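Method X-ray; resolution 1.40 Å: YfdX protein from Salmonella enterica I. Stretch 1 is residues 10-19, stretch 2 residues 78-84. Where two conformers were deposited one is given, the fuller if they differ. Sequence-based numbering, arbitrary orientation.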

# COMPACT_ATOMS: atom_id res chain seq x y z
N VAL A 10 -6.16 2.24 22.55
CA VAL A 10 -5.52 0.99 22.95
C VAL A 10 -5.77 -0.08 21.89
O VAL A 10 -6.76 -0.05 21.15
N THR A 11 -4.86 -1.05 21.85
CA THR A 11 -5.01 -2.21 20.98
C THR A 11 -6.05 -3.18 21.55
O THR A 11 -6.61 -2.97 22.63
N LEU A 12 -6.30 -4.26 20.81
CA LEU A 12 -7.24 -5.27 21.29
C LEU A 12 -6.79 -5.87 22.62
O LEU A 12 -7.64 -6.26 23.44
N ASN A 13 -5.48 -5.95 22.85
CA ASN A 13 -4.92 -6.45 24.09
C ASN A 13 -4.72 -5.36 25.13
O ASN A 13 -4.03 -5.60 26.14
N ASN A 14 -5.27 -4.17 24.91
CA ASN A 14 -5.27 -3.06 25.87
C ASN A 14 -3.91 -2.39 26.02
O ASN A 14 -3.65 -1.76 27.05
N ASP A 15 -3.04 -2.50 25.03
CA ASP A 15 -1.77 -1.77 25.04
C ASP A 15 -1.96 -0.40 24.42
O ASP A 15 -2.70 -0.25 23.43
N LYS A 16 -1.30 0.60 24.98
CA LYS A 16 -1.54 1.98 24.58
C LYS A 16 -0.91 2.30 23.23
O LYS A 16 0.17 1.80 22.88
N ILE A 17 -1.62 3.13 22.47
CA ILE A 17 -1.22 3.59 21.14
C ILE A 17 -0.99 5.09 21.22
O ILE A 17 -1.79 5.82 21.83
N SER A 18 0.10 5.58 20.61
CA SER A 18 0.48 6.99 20.73
C SER A 18 -0.23 7.84 19.68
O SER A 18 0.16 7.84 18.51
N GLY A 19 -1.23 8.60 20.11
CA GLY A 19 -1.84 9.55 19.20
C GLY A 19 -0.93 10.70 18.84
O GLY A 19 -1.03 11.25 17.74
N TYR A 78 10.48 0.14 18.82
CA TYR A 78 9.28 0.47 18.08
C TYR A 78 8.15 0.85 19.03
O TYR A 78 7.96 0.21 20.07
N ILE A 79 7.40 1.89 18.66
CA ILE A 79 6.18 2.27 19.37
C ILE A 79 4.97 2.13 18.46
O ILE A 79 5.05 2.31 17.24
N ARG A 80 3.83 1.84 19.08
CA ARG A 80 2.55 1.71 18.38
C ARG A 80 1.95 3.08 18.09
O ARG A 80 1.83 3.92 18.99
N ILE A 81 1.56 3.31 16.84
CA ILE A 81 0.91 4.56 16.45
C ILE A 81 -0.49 4.39 15.88
O ILE A 81 -1.21 5.39 15.76
N ASN A 82 -0.89 3.17 15.52
CA ASN A 82 -2.25 2.96 15.03
C ASN A 82 -2.56 1.48 15.10
O ASN A 82 -1.65 0.64 15.06
N SER A 83 -3.84 1.15 15.19
CA SER A 83 -4.31 -0.22 15.02
C SER A 83 -5.49 -0.24 14.06
O SER A 83 -6.37 0.63 14.12
N SER A 84 -5.52 -1.26 13.21
CA SER A 84 -6.67 -1.50 12.35
C SER A 84 -6.97 -2.99 12.30
O SER A 84 -6.21 -3.82 12.81

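Stretch 1 has no regular helix or strand before Gly 19, whereas stretch 2 is a strand throughout, and together they bury 412 Å² counted over both sides. The largest single share belongs to Arg 80, with 113 Å² covered by stretch 1, so this residue dominates the strand's half of the contact, while Ile 17 and Ser 18 also pack against other parts of the strand.

Val 10 points its CA-to-CB bond away and makes no contact with stretch 2. Thr 11 points toward the strand in the p rotamer, which brings its CG2 methyl to 3.6 Å from Arg 80 CD, a contact with the aliphatic part of the arginine. Its hydroxyl serves the loop instead: Asp 15 N donates to Thr 11 OG1 at 3.1 Å (N-H...O angle 153°). This bond spans the type I turn from Thr 11 to Asn 14, which is closed by Asn 14 N to Thr 11 O at 2.9 Å and reinforced by Thr 11 N to Asp 15 O at 2.8 Å. Leu 12, Asn 13 and Asn 14 make no contact with stretch 2.

Asp 15 points toward the strand with chi1 in m. Its CB lies over one face of the Arg 80 guanidinium, 3.4 Å from Arg 80 CZ. The carboxylate adds charge proximity rather than a salt bridge: Asp 15 OD2 is 4.5 Å from Arg 80 NH1 and well out of the guanidinium plane, so no N-H points at it.

The side chain of Lys 16 starts away from stretch 2, and the polar partner here is its backbone carbonyl. Lys 16 O sits at the guanidinium edge, accepting from Arg 80 NE at 2.9 Å (155°) and from Arg 80 NH2 at 3.2 Å (138°). The arginine reaches it with chi1 to chi3 in m, t and m; its NH1 is satisfied elsewhere in the structure.

Ile 17, in the m,t rotamer, is set sideways and packs along the strand backbone. Its CG2 approaches Ile 81 C to 3.3 Å and Asn 82 N to 3.5 Å, while CD1 reaches Ser 83 CB at 3.9 Å and CG1 lies 4.3 Å from Arg 80 CB.

Ser 18 N donates to Arg 80 O at 2.9 Å and a nearly linear 176°, tying the backbones together. Its CB meets Ile 79 CD1 at 4.4 Å, and its hydroxyl, with chi1 in t, caps a backbone N just past the stretch, where a helix begins. Gly 19 opens that helix and has no side chain to contribute.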

# COMPACT_ATOMS: atom_id res chain seq x y z
CB VAL A 10 -6.00 0.48 24.33
CG1 VAL A 10 -5.66 1.48 25.42
CG2 VAL A 10 -7.49 0.19 24.32
CB THR A 11 -3.68 -2.94 20.85
OG1 THR A 11 -3.35 -3.54 22.11
CG2 THR A 11 -2.56 -1.99 20.42
CB LEU A 12 -7.44 -6.38 20.25
CG LEU A 12 -8.09 -5.95 18.93
CD1 LEU A 12 -8.10 -7.11 17.94
CD2 LEU A 12 -9.50 -5.42 19.17
CB ASN A 13 -3.58 -7.15 23.83
CG ASN A 13 -3.74 -8.59 23.46
OD1 ASN A 13 -3.76 -8.94 22.28
ND2 ASN A 13 -3.85 -9.46 24.47
CB ASN A 14 -5.85 -3.45 27.24
CG ASN A 14 -7.26 -3.99 27.15
OD1 ASN A 14 -8.10 -3.47 26.41
ND2 ASN A 14 -7.54 -5.06 27.89
CB ASP A 15 -0.71 -2.57 24.28
CG ASP A 15 -0.49 -3.95 24.88
OD1 ASP A 15 -0.32 -4.03 26.11
OD2 ASP A 15 -0.52 -4.94 24.12
CB LYS A 16 -1.04 2.95 25.66
CG LYS A 16 -1.98 3.02 26.86
CD LYS A 16 -1.37 3.80 28.01
CE LYS A 16 -2.34 3.88 29.20
NZ LYS A 16 -1.65 3.82 30.52
CB ILE A 17 -2.34 3.29 20.12
CG1 ILE A 17 -2.63 1.78 20.03
CG2 ILE A 17 -1.99 3.87 18.76
CD1 ILE A 17 -3.94 1.46 19.33
CB SER A 18 1.99 7.18 20.65
OG SER A 18 2.29 8.57 20.63
CB TYR A 78 8.82 -0.75 17.28
CG TYR A 78 9.54 -0.93 15.98
CD1 TYR A 78 9.25 -0.11 14.89
CD2 TYR A 78 10.49 -1.94 15.81
CE1 TYR A 78 9.90 -0.26 13.68
CE2 TYR A 78 11.14 -2.12 14.59
CZ TYR A 78 10.85 -1.27 13.53
OH TYR A 78 11.49 -1.43 12.32
CB ILE A 79 6.24 3.68 19.99
CG1 ILE A 79 6.46 4.74 18.90
CG2 ILE A 79 7.30 3.76 21.11
CD1 ILE A 79 6.05 6.16 19.36
CB ARG A 80 1.56 0.93 19.25
CG ARG A 80 1.92 -0.53 19.46
CD ARG A 80 0.95 -1.22 20.42
NE ARG A 80 1.11 -0.67 21.76
CZ ARG A 80 1.95 -1.14 22.67
NH1 ARG A 80 2.70 -2.22 22.41
NH2 ARG A 80 2.04 -0.54 23.86
CB ILE A 81 1.79 5.43 15.52
CG1 ILE A 81 1.86 4.83 14.11
CG2 ILE A 81 3.16 5.63 16.11
CD1 ILE A 81 2.52 5.76 13.09
CB ASN A 82 -2.42 3.47 13.60
CG ASN A 82 -3.87 3.50 13.17
OD1 ASN A 82 -4.67 4.24 13.73
ND2 ASN A 82 -4.23 2.69 12.17
CB SER A 83 -4.76 -0.84 16.33
OG SER A 83 -4.58 -2.24 16.26
CB SER A 84 -6.44 -0.96 10.93
OG SER A 84 -5.46 -1.74 10.26